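Local coordinates for DNA repair protein RAD14 (Saccharomyces cerevisiae, PDB 5A3D) that binds damaged, kinked DNA through its zinc-containing DNA-binding domain and is required for the incision step of nucleotide excision repair, at residues 16-19 / 23-26; 43-48 / 54-59. All blocks are in the same frame, centred on the assembly; numbering follows the deposited sequence.

Along the chain from the N terminus, the two contacts follow one another in series: contact 1 is complete before contact 2 opens, so they neither nest nor cross. Contact 1 closes a three-residue turn between helix 15-19 and the loop of residues 23-26, which delivers the third of four zinc-binding cysteines to helix 27-32. The chain then passes through helix 34-37 and strand 39-41 into helix 42-49, and contact 2 closes the short connection from there to helix 53-56, beside the three-stranded sheet and on the DNA. Their centres lie about 21 Å apart on opposite sides of the chain's centre: contact 1 lies in the zinc finger, contact 2 in the helices that touch the DNA.

Contact 1. Residues 16-19 / 23-26; sequences VLHD and LQVC. With ZN (zinc ion), chain F.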
loop_
_atom_site.group_PDB
_atom_site.type_symbol
_atom_site.label_atom_id
_atom_site.label_comp_id
_atom_site.label_asym_id
_atom_site.label_seq_id
_atom_site.Cartn_x
_atom_site.Cartn_y
_atom_site.Cartn_z
ATOM N N VAL B 16 -27.740 13.777 6.324
ATOM C CA VAL B 16 -26.444 13.366 5.829
ATOM C C VAL B 16 -25.682 14.501 5.192
ATOM O O VAL B 16 -24.484 14.729 5.494
ATOM C CB VAL B 16 -26.499 12.151 4.944
ATOM C CG1 VAL B 16 -25.171 11.918 4.159
ATOM C CG2 VAL B 16 -26.760 10.934 5.758
ATOM N N LEU B 17 -26.337 15.194 4.274
ATOM C CA LEU B 17 -25.685 16.305 3.559
ATOM C C LEU B 17 -25.203 17.383 4.464
ATOM O O LEU B 17 -24.058 17.864 4.333
ATOM C CB LEU B 17 -26.505 16.862 2.437
ATOM C CG LEU B 17 -26.592 15.850 1.316
ATOM C CD1 LEU B 17 -27.621 16.242 0.291
ATOM C CD2 LEU B 17 -25.328 15.583 0.533
ATOM N N HIS B 18 -25.990 17.654 5.472
ATOM C CA HIS B 18 -25.667 18.678 6.398
ATOM C C HIS B 18 -24.607 18.218 7.403
ATOM O O HIS B 18 -23.602 18.879 7.586
ATOM C CB HIS B 18 -26.982 19.074 7.083
ATOM C CG HIS B 18 -26.806 20.109 8.104
ATOM N ND1 HIS B 18 -26.468 19.811 9.396
ATOM C CD2 HIS B 18 -26.750 21.451 7.994
ATOM C CE1 HIS B 18 -26.288 20.935 10.066
ATOM N NE2 HIS B 18 -26.514 21.945 9.238
ATOM N N ASP B 19 -24.836 17.102 8.076
ATOM C CA ASP B 19 -23.985 16.731 9.210
ATOM C C ASP B 19 -22.646 16.219 8.693
ATOM O O ASP B 19 -21.577 16.491 9.330
ATOM C CB ASP B 19 -24.602 15.646 10.106
ATOM C CG ASP B 19 -25.823 16.089 10.891
ATOM O OD1 ASP B 19 -26.217 17.305 10.905
ATOM O OD2 ASP B 19 -26.362 15.154 11.574
ATOM N N LEU B 23 -23.345 20.642 4.028
ATOM C CA LEU B 23 -24.090 21.313 2.933
ATOM C C LEU B 23 -25.448 21.654 3.478
ATOM O O LEU B 23 -26.138 20.768 4.000
ATOM C CB LEU B 23 -24.194 20.377 1.743
ATOM C CG LEU B 23 -22.892 20.163 0.959
ATOM C CD1 LEU B 23 -23.043 19.052 -0.089
ATOM C CD2 LEU B 23 -22.478 21.429 0.300
ATOM N N GLN B 24 -25.781 22.922 3.450
ATOM C CA GLN B 24 -27.122 23.378 3.805
ATOM C C GLN B 24 -28.144 23.149 2.668
ATOM O O GLN B 24 -28.492 24.119 1.937
ATOM C CB GLN B 24 -27.075 24.852 4.209
ATOM C CG GLN B 24 -26.326 25.053 5.506
ATOM C CD GLN B 24 -27.219 25.785 6.485
ATOM O OE1 GLN B 24 -27.303 27.037 6.452
ATOM N NE2 GLN B 24 -27.957 25.003 7.334
ATOM N N VAL B 25 -28.485 21.881 2.469
ATOM C CA VAL B 25 -29.329 21.410 1.333
ATOM C C VAL B 25 -30.373 20.457 1.858
ATOM O O VAL B 25 -30.065 19.614 2.693
ATOM C CB VAL B 25 -28.476 20.696 0.255
ATOM C CG1 VAL B 25 -29.368 20.241 -0.892
ATOM C CG2 VAL B 25 -27.460 21.685 -0.248
ATOM N N CYS B 26 -31.629 20.691 1.501
ATOM C CA CYS B 26 -32.721 19.840 1.950
ATOM C C CYS B 26 -32.739 18.527 1.161
ATOM O O CYS B 26 -32.176 18.417 0.048
ATOM C CB CYS B 26 -34.100 20.565 1.847
ATOM S SG CYS B 26 -34.738 20.811 0.245
HETATM ZN ZN ZN F . -34.139 22.759 -0.850
#
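Leu-23 N donates to Leu-17 O at 2.9 Å and so fastens the last turn of helix 15-19 to the loop leading to the zinc, which an inverse gamma turn bends at Gln-24. Close by, His-18 CA makes a CA-H...O contact of 3.2 Å with Leu-23 O. Leucine suits positions 17 and 23 because their branched ends meet in an apolar patch, CD2 of Leu-17 lying 4.2 Å from CD1 of Leu-23. With its CG anti to the backbone N (chi1 178°), the His-18 ring runs alongside Gln-24, whose NE2 sits at the ring edge, 3.8 Å from His-18 CD2; ring and amide planes differ by 55°. The ring's rotation is fixed by ND1, which donates in the ring plane to Asp-19 OD1 at 2.9 Å. An alanine here in place of His-18 would probably leave the Asp-19 carboxylate without its mate and the Gln-24 amide without the ring edge beside it. Two residues on from Gln-24, Cys-26 SG binds the zinc ion at 2.3 Å; Cys-4, Cys-7 and Cys-29 complete the site. Cys-26 also N-caps helix 27-32, while Tyr-37 of helix 34-37 packs against Leu-17, Leu-23 and Val-25.

Contact 2. Residues 43-48 / 54-59; sequences TECKED and PELNDE. With nucleotides of chain D; nucleotides of chain C.
Leu-56 holds its CG anti to the carbonyl carbon and beside the backbone N (chi1 -85°), and chi2 of -25° sets its two methyls against helix 42-49, where CB of Cys-45 points to them from the backbone. This is a small helix-helix packing in the DNA-binding domain of the XPA family, with no hydrogen bond across it. CD1 of Leu-56 lies 3.8 Å from Cys-45 CB; CD2 touches that same CB and also Lys-46 CG, 3.7 Å from the latter. A compact cysteine fits the buried side of helix 42-49, where Val-86 and Phe-81 also touch it; leucine fills the space between the helices, with Phe-81 and Phe-62 beside it. Lysine suits the margin, since its methylenes pack on Leu-56 while NZ extends on to a salt bridge with Asp-53. Both segments also meet DNA. Pro-54 CG comes within 3.2 Å of OP1 of DA6 of chain C, an apolar ring against a phosphate. At the start of helix 42-49, where the helix dipole would probably draw an anion, Thr-43 grips the phosphate of DG3 of chain D with two donors: its N reaches OP2 at 2.8 Å, and its OG1 donates to the same OP2 at 2.7 Å.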
loop_
_atom_site.group_PDB
_atom_site.type_symbol
_atom_site.label_atom_id
_atom_site.label_comp_id
_atom_site.label_asym_id
_atom_site.label_seq_id
_atom_site.Cartn_x
_atom_site.Cartn_y
_atom_site.Cartn_z
ATOM N N THR B 43 -15.665 2.853 -5.153
ATOM C CA THR B 43 -15.408 2.229 -6.424
ATOM C C THR B 43 -15.892 3.135 -7.579
ATOM O O THR B 43 -15.168 3.233 -8.572
ATOM C CB THR B 43 -16.078 0.845 -6.449
ATOM O OG1 THR B 43 -15.429 0.099 -5.389
ATOM C CG2 THR B 43 -15.858 0.087 -7.812
ATOM N N GLU B 44 -17.046 3.764 -7.393
ATOM C CA GLU B 44 -17.631 4.690 -8.403
ATOM C C GLU B 44 -16.720 5.891 -8.583
ATOM O O GLU B 44 -16.598 6.332 -9.733
ATOM C CB GLU B 44 -19.047 5.207 -8.044
ATOM C CG GLU B 44 -20.092 4.135 -8.139
ATOM C CD GLU B 44 -21.520 4.619 -7.720
ATOM O OE1 GLU B 44 -21.733 4.941 -6.582
ATOM O OE2 GLU B 44 -22.408 4.654 -8.572
ATOM N N CYS B 45 -16.194 6.425 -7.506
ATOM C CA CYS B 45 -15.161 7.488 -7.588
ATOM C C CYS B 45 -13.946 7.066 -8.411
ATOM O O CYS B 45 -13.407 7.882 -9.191
ATOM C CB CYS B 45 -14.760 8.037 -6.282
ATOM S SG CYS B 45 -16.151 8.813 -5.395
ATOM N N LYS B 46 -13.496 5.828 -8.270
ATOM C CA LYS B 46 -12.331 5.399 -9.068
ATOM C C LYS B 46 -12.688 5.242 -10.550
ATOM O O LYS B 46 -12.002 5.783 -11.426
ATOM C CB LYS B 46 -11.749 4.123 -8.527
ATOM C CG LYS B 46 -11.210 4.250 -7.103
ATOM C CD LYS B 46 -10.961 2.838 -6.502
ATOM C CE LYS B 46 -9.622 2.836 -5.791
ATOM N NZ LYS B 46 -8.956 1.545 -5.343
ATOM N N GLU B 47 -13.820 4.584 -10.767
ATOM C CA GLU B 47 -14.344 4.297 -12.115
ATOM C C GLU B 47 -14.760 5.538 -12.892
ATOM O O GLU B 47 -14.462 5.632 -14.064
ATOM C CB GLU B 47 -15.545 3.352 -12.006
ATOM C CG GLU B 47 -15.212 1.898 -11.745
ATOM C CD GLU B 47 -16.495 1.068 -11.533
ATOM O OE1 GLU B 47 -17.565 1.700 -11.463
ATOM O OE2 GLU B 47 -16.435 -0.177 -11.362
ATOM N N ASP B 48 -15.457 6.466 -12.246
ATOM C CA ASP B 48 -16.038 7.635 -12.894
ATOM C C ASP B 48 -15.076 8.818 -13.024
ATOM O O ASP B 48 -15.126 9.553 -14.010
ATOM C CB ASP B 48 -17.275 8.130 -12.144
ATOM C CG ASP B 48 -18.425 7.138 -12.180
ATOM O OD1 ASP B 48 -18.297 6.086 -12.881
ATOM O OD2 ASP B 48 -19.427 7.415 -11.423
ATOM N N PRO B 54 -4.869 6.830 -2.749
ATOM C CA PRO B 54 -4.294 7.871 -1.890
ATOM C C PRO B 54 -5.114 9.155 -1.809
ATOM O O PRO B 54 -5.261 9.727 -0.745
ATOM C CB PRO B 54 -2.915 8.099 -2.478
ATOM C CG PRO B 54 -2.591 6.774 -3.072
ATOM C CD PRO B 54 -3.854 6.261 -3.650
ATOM N N GLU B 55 -5.745 9.550 -2.904
ATOM C CA GLU B 55 -6.643 10.701 -2.886
ATOM C C GLU B 55 -7.908 10.476 -2.054
ATOM O O GLU B 55 -8.283 11.264 -1.148
ATOM C CB GLU B 55 -6.980 11.105 -4.330
ATOM C CG GLU B 55 -5.752 11.605 -5.105
ATOM C CD GLU B 55 -5.845 11.458 -6.628
ATOM O OE1 GLU B 55 -6.806 10.889 -7.145
ATOM O OE2 GLU B 55 -4.900 11.861 -7.352
ATOM N N LEU B 56 -8.559 9.377 -2.337
ATOM C CA LEU B 56 -9.878 9.132 -1.707
ATOM C C LEU B 56 -9.689 8.783 -0.264
ATOM O O LEU B 56 -10.618 8.946 0.502
ATOM C CB LEU B 56 -10.573 7.987 -2.405
ATOM C CG LEU B 56 -11.406 8.099 -3.640
ATOM C CD1 LEU B 56 -12.052 9.435 -3.936
ATOM C CD2 LEU B 56 -11.206 7.161 -4.804
ATOM N N ASN B 57 -8.490 8.307 0.109
ATOM C CA ASN B 57 -8.217 7.902 1.472
ATOM C C ASN B 57 -7.805 9.135 2.304
ATOM O O ASN B 57 -7.674 9.019 3.515
ATOM C CB ASN B 57 -7.112 6.866 1.582
ATOM C CG ASN B 57 -7.572 5.439 1.149
ATOM O OD1 ASN B 57 -8.754 5.144 1.206
ATOM N ND2 ASN B 57 -6.621 4.557 0.754
ATOM N N ASP B 58 -7.569 10.266 1.656
ATOM C CA ASP B 58 -7.070 11.454 2.346
ATOM C C ASP B 58 -8.288 12.123 3.029
ATOM O O ASP B 58 -9.113 12.720 2.418
ATOM C CB ASP B 58 -6.400 12.370 1.357
ATOM C CG ASP B 58 -5.718 13.581 1.998
ATOM O OD1 ASP B 58 -5.981 13.956 3.170
ATOM O OD2 ASP B 58 -4.880 14.143 1.280
ATOM N N GLU B 59 -8.426 11.911 4.304
ATOM C CA GLU B 59 -9.499 12.605 5.107
ATOM C C GLU B 59 -9.458 14.109 5.162
ATOM O O GLU B 59 -10.441 14.714 5.499
ATOM C CB GLU B 59 -9.491 12.133 6.538
ATOM C CG GLU B 59 -10.414 10.947 6.773
ATOM C CD GLU B 59 -9.978 10.188 7.991
ATOM O OE1 GLU B 59 -8.717 9.968 8.068
ATOM O OE2 GLU B 59 -10.861 9.905 8.877
ATOM P P DG D 3 -17.057 0.838 -1.895
ATOM O OP1 DG D 3 -17.154 2.019 -0.983
ATOM O OP2 DG D 3 -16.797 1.026 -3.308
ATOM O "O5'" DG D 3 -15.947 -0.148 -1.307
ATOM C "C5'" DG D 3 -16.017 -0.577 0.051
ATOM C "C4'" DG D 3 -14.683 -1.165 0.463
ATOM O "O4'" DG D 3 -14.494 -2.469 -0.140
ATOM C "C3'" DG D 3 -13.451 -0.354 0.088
ATOM O "O3'" DG D 3 -12.688 -0.595 1.262
ATOM C "C2'" DG D 3 -12.987 -1.011 -1.207
ATOM C "C1'" DG D 3 -13.378 -2.472 -1.009
ATOM N N9 DG D 3 -13.747 -3.248 -2.193
ATOM C C8 DG D 3 -14.521 -2.855 -3.256
ATOM N N7 DG D 3 -14.736 -3.811 -4.115
ATOM C C5 DG D 3 -14.030 -4.891 -3.606
ATOM C C6 DG D 3 -13.893 -6.204 -4.096
ATOM O O6 DG D 3 -14.348 -6.684 -5.135
ATOM N N1 DG D 3 -13.077 -6.975 -3.273
ATOM C C2 DG D 3 -12.518 -6.550 -2.094
ATOM N N2 DG D 3 -11.805 -7.457 -1.411
ATOM N N3 DG D 3 -12.684 -5.341 -1.599
ATOM C C4 DG D 3 -13.449 -4.571 -2.398
ATOM P P DA C 6 1.036 5.993 -2.485
ATOM O OP1 DA C 6 0.214 6.690 -1.479
ATOM O OP2 DA C 6 0.770 4.537 -2.721
ATOM O "O5'" DA C 6 0.976 6.709 -3.904
ATOM C "C5'" DA C 6 1.489 8.053 -4.022
ATOM C "C4'" DA C 6 2.087 8.338 -5.386
ATOM O "O4'" DA C 6 3.251 7.506 -5.624
ATOM C "C3'" DA C 6 1.161 8.137 -6.595
ATOM O "O3'" DA C 6 1.351 9.198 -7.566
ATOM C "C2'" DA C 6 1.583 6.776 -7.122
ATOM C "C1'" DA C 6 3.072 6.726 -6.800
ATOM N N9 DA C 6 3.593 5.389 -6.522
ATOM C C8 DA C 6 3.186 4.552 -5.512
ATOM N N7 DA C 6 3.856 3.426 -5.455
ATOM C C5 DA C 6 4.766 3.526 -6.498
ATOM C C6 DA C 6 5.762 2.650 -6.971
ATOM N N6 DA C 6 6.002 1.448 -6.442
ATOM N N1 DA C 6 6.489 3.045 -8.038
ATOM C C2 DA C 6 6.255 4.257 -8.559
ATOM N N3 DA C 6 5.348 5.169 -8.205
ATOM C C4 DA C 6 4.625 4.735 -7.157
#